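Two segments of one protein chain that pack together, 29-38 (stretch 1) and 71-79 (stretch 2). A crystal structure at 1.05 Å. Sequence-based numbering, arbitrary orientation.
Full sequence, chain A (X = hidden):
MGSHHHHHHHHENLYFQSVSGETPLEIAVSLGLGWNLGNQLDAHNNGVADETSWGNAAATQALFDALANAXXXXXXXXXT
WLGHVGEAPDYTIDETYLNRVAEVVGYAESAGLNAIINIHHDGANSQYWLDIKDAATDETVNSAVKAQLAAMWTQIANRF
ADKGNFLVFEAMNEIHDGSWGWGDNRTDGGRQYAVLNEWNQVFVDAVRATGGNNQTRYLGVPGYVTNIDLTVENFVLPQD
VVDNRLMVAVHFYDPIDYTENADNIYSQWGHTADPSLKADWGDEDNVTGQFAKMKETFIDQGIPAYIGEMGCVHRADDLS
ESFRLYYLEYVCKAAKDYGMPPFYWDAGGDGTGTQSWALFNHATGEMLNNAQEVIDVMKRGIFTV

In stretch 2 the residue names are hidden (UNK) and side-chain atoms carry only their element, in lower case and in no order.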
ATOM      1  N   VAL A  29       6.551 -14.155   3.722  1.00 12.49           N
ATOM      2  CA  VAL A  29       5.704 -15.152   4.373  1.00 12.78           C
ATOM      3  C   VAL A  29       4.967 -14.538   5.549  1.00 12.90           C
ATOM      4  O   VAL A  29       3.773 -14.788   5.750  1.00 13.51           O
ATOM      5  CB  VAL A  29       6.540 -16.372   4.816  1.00 14.67           C
ATOM      6  CG1 VAL A  29       5.767 -17.248   5.820  1.00 14.89           C
ATOM      7  CG2 VAL A  29       6.962 -17.195   3.611  1.00 16.79           C
ATOM      8  N   SER A  30       5.658 -13.729   6.353  1.00 12.43           N
ATOM      9  CA  SER A  30       5.026 -13.182   7.545  1.00 11.69           C
ATOM     10  C   SER A  30       3.900 -12.221   7.188  1.00 10.89           C
ATOM     11  O   SER A  30       2.962 -12.057   7.971  1.00 12.06           O
ATOM     12  CB  SER A  30       6.057 -12.501   8.447  1.00 11.39           C
ATOM     13  OG  SER A  30       6.428 -11.209   7.987  1.00 11.90           O
ATOM     14  N   LEU A  31       3.981 -11.557   6.028  1.00 10.70           N
ATOM     15  CA  LEU A  31       2.953 -10.617   5.588  1.00 10.50           C
ATOM     16  C   LEU A  31       1.801 -11.295   4.851  1.00  9.78           C
ATOM     17  O   LEU A  31       0.705 -10.724   4.795  1.00 10.16           O
ATOM     18  CB  LEU A  31       3.577  -9.512   4.735  1.00 10.14           C
ATOM     19  CG  LEU A  31       4.335  -8.467   5.559  1.00 10.72           C
ATOM     20  CD1 LEU A  31       5.410  -7.780   4.742  1.00 11.65           C
ATOM     21  CD2 LEU A  31       3.375  -7.453   6.166  1.00 10.80           C
ATOM     22  N   GLY A  32       2.019 -12.476   4.288  1.00 10.82           N
ATOM     23  CA  GLY A  32       0.923 -13.267   3.735  1.00 10.63           C
ATOM     24  C   GLY A  32       0.131 -12.566   2.650  1.00 10.36           C
ATOM     25  O   GLY A  32       0.688 -12.037   1.678  1.00 11.02           O
ATOM     26  N   LEU A  33      -1.195 -12.608   2.797  1.00 10.21           N
ATOM     27  CA  LEU A  33      -2.130 -11.980   1.865  1.00  9.77           C
ATOM     28  C   LEU A  33      -2.693 -10.736   2.524  1.00  9.27           C
ATOM     29  O   LEU A  33      -3.187 -10.800   3.660  1.00 10.06           O
ATOM     30  CB  LEU A  33      -3.275 -12.937   1.518  1.00 10.77           C
ATOM     31  CG  LEU A  33      -4.367 -12.372   0.612  1.00 10.79           C
ATOM     32  CD1 LEU A  33      -3.819 -12.003  -0.765  1.00 12.37           C
ATOM     33  CD2 LEU A  33      -5.514 -13.353   0.468  1.00 12.62           C
ATOM     34  N   GLY A  34      -2.627  -9.604   1.827  1.00  9.29           N
ATOM     35  CA  GLY A  34      -3.061  -8.343   2.382  1.00  8.61           C
ATOM     36  C   GLY A  34      -4.348  -7.800   1.778  1.00  8.27           C
ATOM     37  O   GLY A  34      -4.802  -8.199   0.715  1.00  8.91           O
ATOM     38  N   TRP A  35      -4.892  -6.805   2.476  1.00  8.61           N
ATOM     39  CA  TRP A  35      -6.131  -6.135   2.107  1.00  8.78           C
ATOM     40  C   TRP A  35      -6.023  -4.682   2.534  1.00  8.56           C
ATOM     41  O   TRP A  35      -5.548  -4.395   3.633  1.00  9.20           O
ATOM     42  CB  TRP A  35      -7.290  -6.827   2.805  1.00 10.10           C
ATOM     43  CG  TRP A  35      -8.683  -6.358   2.498  1.00  9.52           C
ATOM     44  CD1 TRP A  35      -9.517  -6.855   1.535  1.00  9.79           C
ATOM     45  CD2 TRP A  35      -9.441  -5.377   3.217  1.00  9.05           C
ATOM     46  NE1 TRP A  35     -10.755  -6.249   1.614  1.00  9.75           N
ATOM     47  CE2 TRP A  35     -10.734  -5.331   2.636  1.00  9.39           C
ATOM     48  CE3 TRP A  35      -9.164  -4.555   4.309  1.00  9.51           C
ATOM     49  CZ2 TRP A  35     -11.737  -4.469   3.107  1.00  9.93           C
ATOM     50  CZ3 TRP A  35     -10.150  -3.698   4.766  1.00 10.20           C
ATOM     51  CH2 TRP A  35     -11.426  -3.674   4.174  1.00  9.70           C
ATOM     52  N   ASN A  36      -6.487  -3.772   1.670  1.00  8.18           N
ATOM     53  CA  ASN A  36      -6.508  -2.348   1.969  1.00  8.27           C
ATOM     54  C   ASN A  36      -7.877  -1.882   2.437  1.00  8.48           C
ATOM     55  O   ASN A  36      -8.887  -2.146   1.774  1.00  8.51           O
ATOM     56  CB  ASN A  36      -6.220  -1.497   0.716  1.00  8.23           C
ATOM     57  CG  ASN A  36      -4.759  -1.398   0.366  1.00  8.33           C
ATOM     58  OD1 ASN A  36      -4.068  -0.480   0.817  1.00  8.46           O
ATOM     59  ND2 ASN A  36      -4.290  -2.306  -0.468  1.00  8.66           N
ATOM     60  N   LEU A  37      -7.887  -1.136   3.535  1.00  8.27           N
ATOM     61  CA  LEU A  37      -9.075  -0.431   4.030  1.00  8.57           C
ATOM     62  C   LEU A  37      -9.210   0.879   3.250  1.00  8.26           C
ATOM     63  O   LEU A  37      -8.812   1.955   3.691  1.00  8.75           O
ATOM     64  CB  LEU A  37      -8.909  -0.180   5.522  1.00  8.69           C
ATOM     65  CG  LEU A  37     -10.093   0.472   6.229  1.00  8.53           C
ATOM     66  CD1 LEU A  37     -11.286  -0.446   6.261  1.00 10.76           C
ATOM     67  CD2 LEU A  37      -9.693   0.905   7.620  1.00 10.51           C
ATOM     68  N   GLY A  38      -9.726   0.774   2.017  1.00  7.80           N
ATOM     69  CA  GLY A  38      -9.722   1.899   1.100  1.00  8.20           C
ATOM     70  C   GLY A  38     -10.979   2.755   1.178  1.00  8.07           C
ATOM     71  O   GLY A  38     -12.035   2.336   1.637  1.00  8.57           O
ATOM     72  N   UNK A  71      -9.154 -15.301   6.214  1.00 11.99           N
ATOM     73  CA  UNK A  71      -7.825 -15.764   5.905  1.00 12.33           C
ATOM     74  C   UNK A  71      -6.844 -14.715   5.443  1.00 11.16           C
ATOM     75  O   UNK A  71      -5.742 -15.081   5.003  1.00 12.11           O
ATOM     76  N   UNK A  72      -7.186 -13.439   5.532  1.00 10.96           N
ATOM     77  CA  UNK A  72      -6.184 -12.410   5.294  1.00 10.04           C
ATOM     78  C   UNK A  72      -5.187 -12.380   6.448  1.00 10.40           C
ATOM     79  O   UNK A  72      -5.510 -12.729   7.585  1.00 11.93           O
ATOM     80  c   UNK A  72      -7.557 -10.899   3.809  1.00  9.60           C
ATOM     81  c   UNK A  72      -7.468 -10.384   1.456  1.00 10.08           C
ATOM     82  c   UNK A  72      -8.906 -11.204   3.673  1.00 10.98           C
ATOM     83  c   UNK A  72      -8.809 -10.684   1.325  1.00 10.59           C
ATOM     84  c   UNK A  72      -9.529 -11.088   2.437  1.00 11.75           C
ATOM     85  c   UNK A  72      -6.864 -11.048   5.127  1.00 10.82           C
ATOM     86  c   UNK A  72      -6.851 -10.502   2.677  1.00  9.92           C
ATOM     87  N   UNK A  73      -3.961 -11.957   6.135  1.00  9.84           N
ATOM     88  CA  UNK A  73      -2.851 -11.898   7.081  1.00 10.56           C
ATOM     89  C   UNK A  73      -2.579 -10.489   7.583  1.00  9.46           C
ATOM     90  O   UNK A  73      -2.180 -10.296   8.749  1.00 10.12           O
ATOM     91  c   UNK A  73      -1.564 -12.397   6.397  1.00 10.86           C
ATOM     92  c   UNK A  73      -0.463 -12.680   7.419  1.00 11.98           C
ATOM     93  o   UNK A  73      -1.841 -13.563   5.620  1.00 11.88           O
ATOM     94  N   UNK A  74      -2.739  -9.508   6.688  1.00  9.20           N
ATOM     95  CA  UNK A  74      -2.268  -8.155   6.918  1.00  9.07           C
ATOM     96  C   UNK A  74      -3.251  -7.157   6.319  1.00  9.11           C
ATOM     97  O   UNK A  74      -3.868  -7.431   5.289  1.00  9.50           O
ATOM     98  c   UNK A  74      -0.904  -7.950   6.241  1.00  9.37           C
ATOM     99  o   UNK A  74       0.041  -8.911   6.687  1.00 10.03           O
ATOM    100  N   UNK A  75      -3.354  -5.978   6.934  1.00  8.68           N
ATOM    101  CA  UNK A  75      -4.213  -4.911   6.425  1.00  8.33           C
ATOM    102  C   UNK A  75      -3.408  -3.638   6.267  1.00  8.65           C
ATOM    103  O   UNK A  75      -2.762  -3.180   7.220  1.00 10.61           O
ATOM    104  c   UNK A  75      -6.232  -5.919   7.494  1.00 11.62           C
ATOM    105  c   UNK A  75      -6.263  -3.531   6.851  1.00 10.51           C
ATOM    106  c   UNK A  75      -5.407  -4.661   7.362  1.00  8.95           C
ATOM    107  N   UNK A  76      -3.503  -3.019   5.091  1.00  7.71           N
ATOM    108  CA  UNK A  76      -2.987  -1.676   4.888  1.00  7.85           C
ATOM    109  C   UNK A  76      -4.111  -0.696   5.156  1.00  7.60           C
ATOM    110  O   UNK A  76      -5.229  -0.850   4.643  1.00  8.22           O
ATOM    111  c   UNK A  76      -0.999  -0.246   1.894  1.00  7.64           C
ATOM    112  c   UNK A  76      -1.846  -0.162   3.140  1.00  8.23           C
ATOM    113  n   UNK A  76      -0.451   1.004   1.385  1.00  7.93           N
ATOM    114  n   UNK A  76      -0.324   2.804  -0.003  1.00  8.22           N
ATOM    115  c   UNK A  76      -2.431  -1.533   3.475  1.00  7.77           C
ATOM    116  n   UNK A  76      -2.241   1.536   0.020  1.00  7.86           N
ATOM    117  c   UNK A  76      -1.017   1.773   0.466  1.00  7.13           C
ATOM    118  N   UNK A  77      -3.809   0.288   5.993  1.00  7.66           N
ATOM    119  CA  UNK A  77      -4.735   1.305   6.466  1.00  8.22           C
ATOM    120  C   UNK A  77      -4.217   2.633   5.918  1.00  7.61           C
ATOM    121  O   UNK A  77      -3.424   3.329   6.578  1.00  8.49           O
ATOM    122  c   UNK A  77      -4.778   1.328   8.007  1.00  8.56           C
ATOM    123  c   UNK A  77      -4.823  -0.215  10.045  1.00 11.33           C
ATOM    124  c   UNK A  77      -5.723   2.423   8.492  1.00  8.87           C
ATOM    125  c   UNK A  77      -5.182  -0.034   8.584  1.00  9.57           C
ATOM    126  N   UNK A  78      -4.625   3.029   4.719  1.00  7.85           N
ATOM    127  CA  UNK A  78      -4.241   4.351   4.214  1.00  8.17           C
ATOM    128  C   UNK A  78      -4.842   5.422   5.108  1.00  7.56           C
ATOM    129  O   UNK A  78      -6.012   5.336   5.494  1.00  8.71           O
ATOM    130  c   UNK A  78      -5.716   3.254   2.676  1.00 13.13           C
ATOM    131  c   UNK A  78      -4.826   4.385   2.803  1.00 10.15           C
ATOM    132  c   UNK A  78      -5.431   2.269   3.754  1.00  7.97           C
ATOM    133  N   UNK A  79      -4.049   6.457   5.415  1.00  7.43           N
ATOM    134  CA  UNK A  79      -4.520   7.546   6.267  1.00  7.71           C
ATOM    135  C   UNK A  79      -4.182   8.870   5.588  1.00  7.59           C
ATOM    136  O   UNK A  79      -3.005   9.171   5.361  1.00  7.66           O
ATOM    137  c   UNK A  79      -4.134   6.205   8.369  1.00  9.04           C
ATOM    138  c   UNK A  79      -3.899   7.530   7.674  1.00  8.01           C
ATOM    139  c   UNK A  79      -4.484   8.684   8.495  1.00  8.51           C
TER
HETATM  140  O   HOH W   1      -8.146   3.616   5.860  1.00  8.68           O

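Position 71 has no side-chain atoms, and its phi of 101° follows the end of a helix in a Schellman motif. A CB here would be jammed against the preceding carbonyl oxygen, so the residue is glycine, G71.

Position 72 carries one carbon and then a ring of six carbons. One ring face lies over CB of W35, 4.1 Å from the ring centroid, and the ring edge meets the carbonyl oxygen of G34. This is phenylalanine, F72. Its face also receives the edge of the W35 indole, and its CE1 lies 3.7 Å from CD2 of L33.

At position 73 the CB bears one oxygen and one carbon. The oxygen accepts a hydrogen bond of 3.0 Å from N of L33, while the backbone N at 73 donates to O of L33 at 2.8 Å. The branched hydroxyl side chain is threonine, T73. Its OG1 sits 3.4 Å from CA of G32; a CB on G32 would come within 2.0 Å of it.

Position 74 has one carbon and one oxygen, which donates to O of L31, the last helix residue, at 2.7 Å. The residue is serine, S74. Its backbone O accepts from N of W35 at 3.1 Å.

Three carbons, forked at CB, make up the side chain at position 75, which lies on the same sheet face as W35. One branch lies at the indole edge, 4.0 Å from CE3 of W35. The all-carbon fork is valine, V75, and the branch is CG1.

Position 76 extends through three carbons and a nitrogen to a carbon carrying two more nitrogens. One of these donates to OD1 of N36 at 2.8 Å, near the plane of the group. The residue is arginine, R76, and the donor is NH1.

Position 77 has four carbons, forked at the first, with one arm two carbons long. Its CB points away from stretch 1, yet the one-carbon arm comes within 4.3 Å of CD2 of L37. This is isoleucine, I77, and the arm is CG2.

At position 78 three carbons close a ring onto the backbone N, and the ring carbon bonded to that N lies 3.4 Å from O of L37. This is proline, P78, and the carbon is CD. A water donates to both L37 O and P78 O.

Position 79 has three carbons forked at CB, out of reach of stretch 1: valine, V79.

The contact is a parallel strand pairing, with backbone bonds including R76 N to W35 O and L37 N to R76 O, both 2.9 Å. W35 and V75 pack on one face; N36 and R76 bond on the other.

Stretch 2 71-79: GFTSVRIPV
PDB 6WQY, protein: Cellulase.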